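Local coordinates for protein Bug27 (Bordetella pertussis, PDB 2QPQ) that probably captures a small solute in the periplasm by closing its two lobes round it like a Venus flytrap, as a solute-binding protein of the Bug family, at residues Asp23-Arg27 with Val42-Arg46; Leu28-Leu33 with Val253-Val259; Val201-Glu205 with Tyr224-Gln228. One frame throughout, in Å; residues are numbered along the deposited sequence.

Contact 1 (Asp23-Arg27 with Val42-Arg46); sequences DMLAR and VVENR
Ala-26 and Arg-27 of helix 21-35 rest on Val-43 of strand 41-45 in a helix-on-sheet contact inside a beta-alpha-beta unit; the strand segment 42-45 runs nearly antiparallel to the helix segment 23-27 (165°), their axes 9.1 Å apart at the closest. Val-43 and Asn-45 both point toward the helix, and the two methyls of Val-43 divide the apolar work. Val-43 CG1, anti to the backbone N (chi1 171°), reaches CG of Arg-27 at 3.7 Å and also comes within 4.2 Å of Ala-26 CB. Val-43 CG2 lies on the other branch, 3.7 Å from Ala-26 O. A beta-branched residue suits an extended strand, while the short alanine lets the helix settle close to it; Ala-26 also touches Val-14 and Met-70 of the neighbouring strands.

Toward the helix start the contact turns polar. The arginine chain runs extended from CG to NE, one helical turn beyond Asp-23, and Arg-27 NE gives a fairly straight hydrogen bond of 2.7 Å to Asp-23 OD1, part of a salt bridge lying near the guanidinium plane. This helps fix the rotation of the guanidinium, whose one face is covered by Val-43 CG1. The side chain of Asn-45 sits at the guanidinium edge and beside the Asp-23 carboxylate, so that a polar strand residue meets both halves of the ion pair.

On the strand's far face, Glu-44 points away from the helix and is gripped by Arg-46. Arg-46 NE at 3.0 Å and Arg-46 NH2 at 3.1 Å both reach Glu-44 OE1 from above the carboxylate plane, which probably eases the nearness of Asp-11. Helix 21-35 here is the crossover between the parallel strands 10-14 and 41-45, the repeating element of an alpha/beta sandwich domain.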
loop_
_atom_site.group_PDB
_atom_site.type_symbol
_atom_site.label_atom_id
_atom_site.label_comp_id
_atom_site.label_asym_id
_atom_site.label_seq_id
_atom_site.Cartn_x
_atom_site.Cartn_y
_atom_site.Cartn_z
ATOM N N ASP A 23 0.616 -8.773 -4.571
ATOM C CA ASP A 23 0.750 -10.042 -5.311
ATOM C C ASP A 23 -0.567 -10.839 -5.196
ATOM O O ASP A 23 -1.020 -11.473 -6.141
ATOM C CB ASP A 23 1.904 -10.849 -4.725
ATOM C CG ASP A 23 1.959 -12.256 -5.254
ATOM O OD1 ASP A 23 2.590 -12.489 -6.315
ATOM O OD2 ASP A 23 1.370 -13.149 -4.584
ATOM N N MET A 24 -1.160 -10.810 -4.018
ATOM C CA MET A 24 -2.385 -11.605 -3.769
ATOM C C MET A 24 -3.509 -11.118 -4.721
ATOM O O MET A 24 -4.195 -11.916 -5.375
ATOM C CB MET A 24 -2.818 -11.419 -2.311
ATOM C CG MET A 24 -4.146 -12.119 -1.949
ATOM S SD MET A 24 -5.653 -11.184 -2.302
ATOM C CE MET A 24 -5.694 -9.995 -0.957
ATOM N N LEU A 25 -3.710 -9.806 -4.762
ATOM C CA LEU A 25 -4.718 -9.226 -5.634
ATOM C C LEU A 25 -4.429 -9.452 -7.124
ATOM O O LEU A 25 -5.336 -9.784 -7.889
ATOM C CB LEU A 25 -4.874 -7.748 -5.330
ATOM C CG LEU A 25 -5.422 -7.355 -3.966
ATOM C CD1 LEU A 25 -5.117 -5.865 -3.689
ATOM C CD2 LEU A 25 -6.956 -7.662 -3.890
ATOM N N ALA A 26 -3.181 -9.246 -7.544
ATOM C CA ALA A 26 -2.813 -9.549 -8.928
ATOM C C ALA A 26 -3.134 -11.010 -9.296
ATOM O O ALA A 26 -3.742 -11.274 -10.333
ATOM C CB ALA A 26 -1.310 -9.193 -9.213
ATOM N N ARG A 27 -2.778 -11.949 -8.426
ATOM C CA ARG A 27 -3.024 -13.372 -8.695
ATOM C C ARG A 27 -4.522 -13.718 -8.643
ATOM O O ARG A 27 -4.985 -14.568 -9.438
ATOM C CB ARG A 27 -2.184 -14.256 -7.733
ATOM C CG ARG A 27 -0.716 -14.111 -8.042
ATOM C CD ARG A 27 0.187 -14.947 -7.188
ATOM N NE ARG A 27 1.585 -14.703 -7.587
ATOM C CZ ARG A 27 2.202 -15.297 -8.600
ATOM N NH1 ARG A 27 1.551 -16.210 -9.341
ATOM N NH2 ARG A 27 3.473 -14.994 -8.862
ATOM N N VAL A 42 -0.978 -14.057 -17.429
ATOM C CA VAL A 42 0.232 -14.493 -16.738
ATOM C C VAL A 42 0.625 -13.434 -15.703
ATOM O O VAL A 42 0.813 -12.262 -16.034
ATOM C CB VAL A 42 1.410 -14.712 -17.704
ATOM C CG1 VAL A 42 2.718 -15.088 -16.912
ATOM C CG2 VAL A 42 1.055 -15.745 -18.823
ATOM N N VAL A 43 0.776 -13.860 -14.458
ATOM C CA VAL A 43 1.189 -12.964 -13.388
ATOM C C VAL A 43 2.631 -13.264 -13.024
ATOM O O VAL A 43 3.002 -14.424 -12.794
ATOM C CB VAL A 43 0.253 -13.105 -12.173
ATOM C CG1 VAL A 43 0.785 -12.349 -10.933
ATOM C CG2 VAL A 43 -1.166 -12.664 -12.557
ATOM N N GLU A 44 3.469 -12.236 -13.009
ATOM C CA GLU A 44 4.846 -12.448 -12.648
ATOM C C GLU A 44 5.345 -11.348 -11.708
ATOM O O GLU A 44 4.932 -10.208 -11.809
ATOM C CB GLU A 44 5.698 -12.610 -13.914
ATOM C CG GLU A 44 5.597 -11.473 -14.861
ATOM C CD GLU A 44 6.545 -11.626 -16.041
ATOM O OE1 GLU A 44 7.733 -12.009 -15.842
ATOM O OE2 GLU A 44 6.118 -11.334 -17.164
ATOM N N ASN A 45 6.174 -11.701 -10.744
ATOM C CA ASN A 45 6.702 -10.700 -9.824
ATOM C C ASN A 45 8.018 -10.195 -10.360
ATOM O O ASN A 45 8.877 -10.991 -10.707
ATOM C CB ASN A 45 6.884 -11.260 -8.396
ATOM C CG ASN A 45 5.607 -11.846 -7.843
ATOM O OD1 ASN A 45 4.805 -11.154 -7.195
ATOM N ND2 ASN A 45 5.393 -13.103 -8.115
ATOM N N ARG A 46 8.140 -8.867 -10.454
ATOM C CA ARG A 46 9.399 -8.216 -10.783
ATOM C C ARG A 46 9.640 -7.120 -9.761
ATOM O O ARG A 46 9.459 -5.943 -10.077
ATOM C CB ARG A 46 9.333 -7.647 -12.222
ATOM C CG ARG A 46 8.987 -8.698 -13.276
ATOM C CD ARG A 46 10.216 -9.564 -13.663
ATOM N NE ARG A 46 9.932 -10.102 -14.967
ATOM C CZ ARG A 46 10.647 -9.967 -16.068
ATOM N NH1 ARG A 46 11.816 -9.339 -16.105
ATOM N NH2 ARG A 46 10.155 -10.504 -17.151
#

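Contact 2 (Leu28-Leu33 with Val253-Val259)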
loop_
_atom_site.group_PDB
_atom_site.type_symbol
_atom_site.label_atom_id
_atom_site.label_comp_id
_atom_site.label_asym_id
_atom_site.label_seq_id
_atom_site.Cartn_x
_atom_site.Cartn_y
_atom_site.Cartn_z
ATOM N N LEU A 28 -5.269 -13.033 -7.761
ATOM C CA LEU A 28 -6.728 -13.211 -7.666
ATOM C C LEU A 28 -7.382 -12.724 -8.980
ATOM O O LEU A 28 -8.185 -13.455 -9.603
ATOM C CB LEU A 28 -7.294 -12.509 -6.419
ATOM C CG LEU A 28 -8.784 -12.508 -5.999
ATOM C CD1 LEU A 28 -9.244 -13.905 -5.641
ATOM C CD2 LEU A 28 -9.008 -11.607 -4.811
ATOM N N ILE A 29 -7.035 -11.505 -9.393
ATOM C CA ILE A 29 -7.476 -10.959 -10.686
ATOM C C ILE A 29 -7.097 -11.874 -11.849
ATOM O O ILE A 29 -7.949 -12.220 -12.681
ATOM C CB ILE A 29 -6.942 -9.490 -10.930
ATOM C CG1 ILE A 29 -7.581 -8.503 -9.964
ATOM C CG2 ILE A 29 -7.226 -8.991 -12.378
ATOM C CD1 ILE A 29 -6.728 -7.207 -9.791
ATOM N N GLY A 30 -5.837 -12.294 -11.889
ATOM C CA GLY A 30 -5.303 -13.069 -13.000
ATOM C C GLY A 30 -6.044 -14.380 -13.225
ATOM O O GLY A 30 -6.305 -14.759 -14.372
ATOM N N ASN A 31 -6.360 -15.042 -12.108
ATOM C CA ASN A 31 -7.189 -16.242 -12.010
ATOM C C ASN A 31 -8.562 -16.125 -12.668
ATOM O O ASN A 31 -8.938 -16.976 -13.451
ATOM C CB ASN A 31 -7.340 -16.669 -10.529
ATOM C CG ASN A 31 -8.207 -17.951 -10.349
ATOM O OD1 ASN A 31 -9.325 -17.911 -9.781
ATOM N ND2 ASN A 31 -7.685 -19.093 -10.830
ATOM N N TYR A 32 -9.323 -15.108 -12.306
ATOM C CA TYR A 32 -10.661 -14.902 -12.855
ATOM C C TYR A 32 -10.679 -14.249 -14.240
ATOM O O TYR A 32 -11.624 -14.434 -14.999
ATOM C CB TYR A 32 -11.512 -14.099 -11.892
ATOM C CG TYR A 32 -11.784 -14.829 -10.607
ATOM C CD1 TYR A 32 -12.650 -15.910 -10.574
ATOM C CD2 TYR A 32 -11.169 -14.435 -9.418
ATOM C CE1 TYR A 32 -12.899 -16.604 -9.395
ATOM C CE2 TYR A 32 -11.417 -15.111 -8.229
ATOM C CZ TYR A 32 -12.292 -16.198 -8.227
ATOM O OH TYR A 32 -12.530 -16.875 -7.050
ATOM N N LEU A 33 -9.639 -13.480 -14.547
ATOM C CA LEU A 33 -9.467 -12.851 -15.847
ATOM C C LEU A 33 -9.145 -13.923 -16.885
ATOM O O LEU A 33 -9.642 -13.848 -17.999
ATOM C CB LEU A 33 -8.336 -11.824 -15.785
ATOM C CG LEU A 33 -8.503 -10.425 -16.368
ATOM C CD1 LEU A 33 -9.824 -9.760 -15.984
ATOM C CD2 LEU A 33 -7.299 -9.542 -15.969
ATOM N N VAL A 253 -14.568 -8.929 -12.308
ATOM C CA VAL A 253 -13.910 -9.788 -11.316
ATOM C C VAL A 253 -14.102 -9.282 -9.893
ATOM O O VAL A 253 -14.463 -10.055 -9.007
ATOM C CB VAL A 253 -12.389 -9.966 -11.586
ATOM C CG1 VAL A 253 -11.740 -10.756 -10.442
ATOM C CG2 VAL A 253 -12.166 -10.681 -12.888
ATOM N N MET A 254 -13.856 -7.997 -9.666
ATOM C CA MET A 254 -13.952 -7.444 -8.327
ATOM C C MET A 254 -15.388 -7.512 -7.774
ATOM O O MET A 254 -15.591 -7.672 -6.553
ATOM C CB MET A 254 -13.382 -6.026 -8.259
ATOM C CG MET A 254 -11.891 -5.957 -8.631
ATOM S SD MET A 254 -10.867 -6.943 -7.521
ATOM C CE MET A 254 -10.371 -8.297 -8.495
ATOM N N GLN A 255 -16.363 -7.448 -8.681
ATOM C CA GLN A 255 -17.785 -7.532 -8.321
ATOM C C GLN A 255 -18.253 -8.925 -7.865
ATOM O O GLN A 255 -19.353 -9.060 -7.331
ATOM C CB GLN A 255 -18.625 -7.057 -9.504
ATOM C CG GLN A 255 -18.572 -5.546 -9.696
ATOM C CD GLN A 255 -19.071 -5.122 -11.064
ATOM O OE1 GLN A 255 -19.717 -5.916 -11.786
ATOM N NE2 GLN A 255 -18.780 -3.872 -11.443
ATOM N N ARG A 256 -17.458 -9.959 -8.103
ATOM C CA ARG A 256 -17.818 -11.313 -7.691
ATOM C C ARG A 256 -18.087 -11.363 -6.177
ATOM O O ARG A 256 -17.337 -10.755 -5.411
ATOM C CB ARG A 256 -16.703 -12.287 -8.062
ATOM C CG ARG A 256 -16.453 -12.446 -9.539
ATOM C CD ARG A 256 -15.314 -13.392 -9.735
ATOM N NE ARG A 256 -15.633 -14.706 -9.182
ATOM C CZ ARG A 256 -16.011 -15.770 -9.900
ATOM N NH1 ARG A 256 -16.103 -15.691 -11.219
ATOM N NH2 ARG A 256 -16.265 -16.929 -9.298
ATOM N N ASP A 257 -19.166 -12.045 -5.744
ATOM C CA ASP A 257 -19.436 -12.239 -4.301
ATOM C C ASP A 257 -18.240 -12.889 -3.612
ATOM O O ASP A 257 -17.833 -12.484 -2.516
ATOM C CB ASP A 257 -20.627 -13.194 -4.065
ATOM C CG ASP A 257 -21.951 -12.620 -4.452
ATOM O OD1 ASP A 257 -22.132 -11.378 -4.482
ATOM O OD2 ASP A 257 -22.860 -13.464 -4.680
ATOM N N ASP A 258 -17.683 -13.926 -4.233
ATOM C CA ASP A 258 -16.643 -14.649 -3.563
ATOM C C ASP A 258 -15.379 -13.761 -3.353
ATOM O O ASP A 258 -14.750 -13.786 -2.299
ATOM C CB ASP A 258 -16.365 -16.003 -4.220
ATOM C CG ASP A 258 -15.881 -15.897 -5.634
ATOM O OD1 ASP A 258 -15.906 -14.797 -6.226
ATOM O OD2 ASP A 258 -15.464 -16.946 -6.174
ATOM N N VAL A 259 -15.084 -12.939 -4.353
ATOM C CA VAL A 259 -13.968 -11.994 -4.280
ATOM C C VAL A 259 -14.188 -10.957 -3.210
ATOM O O VAL A 259 -13.255 -10.671 -2.441
ATOM C CB VAL A 259 -13.743 -11.312 -5.649
ATOM C CG1 VAL A 259 -12.789 -10.126 -5.517
ATOM C CG2 VAL A 259 -13.211 -12.342 -6.627
#
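Tyr-32 and Arg-256 lie face against face, with the ring and guanidinium planes 24° apart. NE of Arg-256 stands 3.3 Å above the Tyr-32 ring plane, displaced toward the rim on the CE1 side, so Tyr-32 CE1 falls under the centre of the guanidinium. Farther back along the arginine, Arg-256 CD sits over the ring itself, 3.9 Å from the Tyr-32 centroid, in a CH-pi contact. A bend at chi3 (61°) folds the arginine chain so that both its methylene and its charged end can cover the tyrosine.

The guanidinium is held in this pose by Asp-258, two residues on, which it grips side-on: Arg-256 NE donates to Asp-258 OD1 over 3.0 Å and Arg-256 NH2 to Asp-258 OD2 over 3.2 Å, each oxygen taking one nitrogen. An aspartate in the first turn of helix 257-266 is well placed, since its charge should interact favourably with the helix start, and Arg-256 occupies the N-cap position just before it. The tyrosine hydroxyl comes toward the same carboxylate, whose plane is turned 59° from the ring.

Beneath the polar end, valines pack on the rest of the tyrosine. Both methyls of Val-253 meet its CB, with Val-253 CG2 at 3.6 Å from Tyr-32 CB, and Val-259 CG2 approaches Tyr-32 CE2 at 3.7 Å as the two side chains lie alongside each other, pointing opposite ways. Leu-28 CD2 meets the second branch of Val-259, CG1, at 4.1 Å. The beta-branched Val-259 thus divides its methyls between Tyr-32 and Leu-28.

Helix 21-35 packs against the turn where helix 240-254 gives way to helix 257-266: Leu-28 also touches Leu-263, Leu-33 reaches Ile-250, and Ile-29 and Met-254 both rest on Val-99 of strand 93-109.

Contact 3 (Val201-Glu205 with Tyr224-Gln228)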
loop_
_atom_site.group_PDB
_atom_site.type_symbol
_atom_site.label_atom_id
_atom_site.label_comp_id
_atom_site.label_asym_id
_atom_site.label_seq_id
_atom_site.Cartn_x
_atom_site.Cartn_y
_atom_site.Cartn_z
ATOM N N VAL A 201 -5.642 3.209 13.231
ATOM C CA VAL A 201 -5.583 2.960 11.798
ATOM C C VAL A 201 -5.324 4.265 11.060
ATOM O O VAL A 201 -5.743 5.328 11.534
ATOM C CB VAL A 201 -6.844 2.245 11.256
ATOM C CG1 VAL A 201 -7.030 0.914 11.975
ATOM C CG2 VAL A 201 -8.105 3.100 11.394
ATOM N N THR A 202 -4.654 4.190 9.909
ATOM C CA THR A 202 -4.226 5.388 9.181
ATOM C C THR A 202 -5.241 5.890 8.153
ATOM O O THR A 202 -5.004 6.907 7.523
ATOM C CB THR A 202 -2.904 5.165 8.401
ATOM O OG1 THR A 202 -3.124 4.154 7.404
ATOM C CG2 THR A 202 -1.798 4.731 9.349
ATOM N N SER A 203 -6.345 5.184 7.963
ATOM C CA SER A 203 -7.389 5.673 7.062
ATOM C C SER A 203 -8.190 6.819 7.706
ATOM O O SER A 203 -8.056 7.123 8.891
ATOM C CB SER A 203 -8.322 4.554 6.637
ATOM O OG SER A 203 -8.715 3.817 7.772
ATOM N N LYS A 204 -8.998 7.458 6.871
ATOM C CA LYS A 204 -9.860 8.585 7.229
ATOM C C LYS A 204 -10.990 8.126 8.140
ATOM O O LYS A 204 -11.418 8.859 9.042
ATOM C CB LYS A 204 -10.425 9.130 5.913
ATOM C CG LYS A 204 -10.801 10.593 5.843
ATOM C CD LYS A 204 -11.179 10.916 4.397
ATOM C CE LYS A 204 -11.743 9.679 3.671
ATOM N NZ LYS A 204 -11.825 9.862 2.178
ATOM N N GLU A 205 -11.484 6.908 7.902
ATOM C CA GLU A 205 -12.481 6.295 8.785
ATOM C C GLU A 205 -11.963 4.927 9.230
ATOM O O GLU A 205 -11.105 4.366 8.553
ATOM C CB GLU A 205 -13.852 6.176 8.082
ATOM C CG GLU A 205 -14.497 7.528 7.599
ATOM C CD GLU A 205 -14.704 8.595 8.715
ATOM O OE1 GLU A 205 -15.176 8.240 9.833
ATOM O OE2 GLU A 205 -14.394 9.801 8.459
ATOM N N TYR A 224 -4.910 13.888 9.079
ATOM C CA TYR A 224 -4.040 12.716 8.859
ATOM C C TYR A 224 -4.809 11.611 8.134
ATOM O O TYR A 224 -5.849 11.174 8.590
ATOM C CB TYR A 224 -3.529 12.187 10.204
ATOM C CG TYR A 224 -2.537 11.034 10.080
ATOM C CD1 TYR A 224 -2.947 9.778 9.630
ATOM C CD2 TYR A 224 -1.191 11.214 10.396
ATOM C CE1 TYR A 224 -2.029 8.705 9.484
ATOM C CE2 TYR A 224 -0.276 10.139 10.284
ATOM C CZ TYR A 224 -0.696 8.904 9.823
ATOM O OH TYR A 224 0.224 7.857 9.714
ATOM N N GLU A 225 -4.294 11.167 6.995
ATOM C CA GLU A 225 -4.734 9.907 6.412
ATOM C C GLU A 225 -3.645 9.336 5.530
ATOM O O GLU A 225 -2.908 10.073 4.875
ATOM C CB GLU A 225 -6.065 10.042 5.642
ATOM C CG GLU A 225 -6.018 10.995 4.474
ATOM C CD GLU A 225 -6.888 10.506 3.329
ATOM O OE1 GLU A 225 -7.951 11.134 3.111
ATOM O OE2 GLU A 225 -6.524 9.491 2.677
ATOM N N LEU A 226 -3.529 8.017 5.512
ATOM C CA LEU A 226 -2.605 7.388 4.582
ATOM C C LEU A 226 -3.075 5.981 4.263
ATOM O O LEU A 226 -2.572 4.987 4.822
ATOM C CB LEU A 226 -1.157 7.438 5.100
ATOM C CG LEU A 226 0.016 6.847 4.257
ATOM C CD1 LEU A 226 -0.177 6.864 2.766
ATOM C CD2 LEU A 226 1.354 7.482 4.614
ATOM N N ASN A 227 -4.050 5.906 3.362
ATOM C CA ASN A 227 -4.625 4.646 2.932
ATOM C C ASN A 227 -3.910 4.112 1.676
ATOM O O ASN A 227 -3.795 4.819 0.689
ATOM C CB ASN A 227 -6.130 4.855 2.678
ATOM C CG ASN A 227 -6.969 3.636 3.001
ATOM O OD1 ASN A 227 -6.464 2.533 3.191
ATOM N ND2 ASN A 227 -8.278 3.819 2.989
ATOM N N GLN A 228 -3.431 2.873 1.725
ATOM C CA GLN A 228 -2.721 2.297 0.593
ATOM C C GLN A 228 -3.690 1.712 -0.432
ATOM O O GLN A 228 -4.499 0.871 -0.113
ATOM C CB GLN A 228 -1.777 1.214 1.077
ATOM C CG GLN A 228 -0.996 0.436 0.012
ATOM C CD GLN A 228 0.063 -0.418 0.671
ATOM O OE1 GLN A 228 0.827 0.088 1.474
ATOM N NE2 GLN A 228 0.074 -1.707 0.396
HETATM O O HOH W 1 -6.410 9.105 10.165
HETATM O O HOH W 2 -8.353 7.186 4.075
#
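Thr-202 and Leu-226 are joined by two hydrogen bonds, one from each residue. Leu-226 N donates to Thr-202 O over 2.7 Å at 163°, and Thr-202 OG1 donates to Leu-226 O over 2.8 Å. Together they close a long loop between strands 196-201 and 227-235 of the sheet in this flytrap fold. Threonine suits the site because its hydroxyl supplies a second donor across the contact. With chi1 at 63°, OG1 lies between the backbone N and the carbonyl carbon and comes to the leucine carbonyl from above its plane. The same hydroxyl is bonded to Ser-104 N of strand 93-109, which further fixes its rotation. Thr-202 O also receives a CA-H...O contact from Glu-225 CA.

Next to these bonds, water 1 donates to Ser-203 O over 2.9 Å and to Tyr-224 O over 2.7 Å, so one molecule bridges the two carbonyl oxygens.

Thr-202 carries most of the packing, with the Tyr-224 ring against it. The ring turns an edge to the threonine, with Tyr-224 CE1 3.8 Å from Thr-202 CB, and Thr-202 CG2 lies near Tyr-224 OH. The hydroxyl itself bonds to Ala-145 O, and the ring reaches Leu-148 and Leu-149 of helix 141-153, a role for which a large aromatic with a polar tip is apt. Leu-226 turns the other way, its branch leading to Phe-289 on helix 275-296. The exposed Lys-204 runs side by side with Glu-225, their opposite charges near but beyond a salt bridge. Within 201-205, Ser-203 OG donates to Glu-205 O over 2.6 Å, pinning the turn after Thr-202.

From the N terminus, helix 21-35 supplies the first segments of two contacts in succession. Contact 1 closes a short loop as the chain returns in strand 41-45, completing a beta-alpha-beta unit. Contact 2 starts inside that loop and ends more than two hundred residues later, so the two cross; they also touch, Val-43 CG2 lying 4.2 Å from Gly-30 CA. Contact 3 is nested within the span of contact 2, closing the loop between strands 196-201 and 227-235, the latter leading into helix 240-254. Its centre lies about 25 Å from the centre of each of the other two, and contacts 1 and 3 reach the same mixed sheet from opposite sides of the chain's centre.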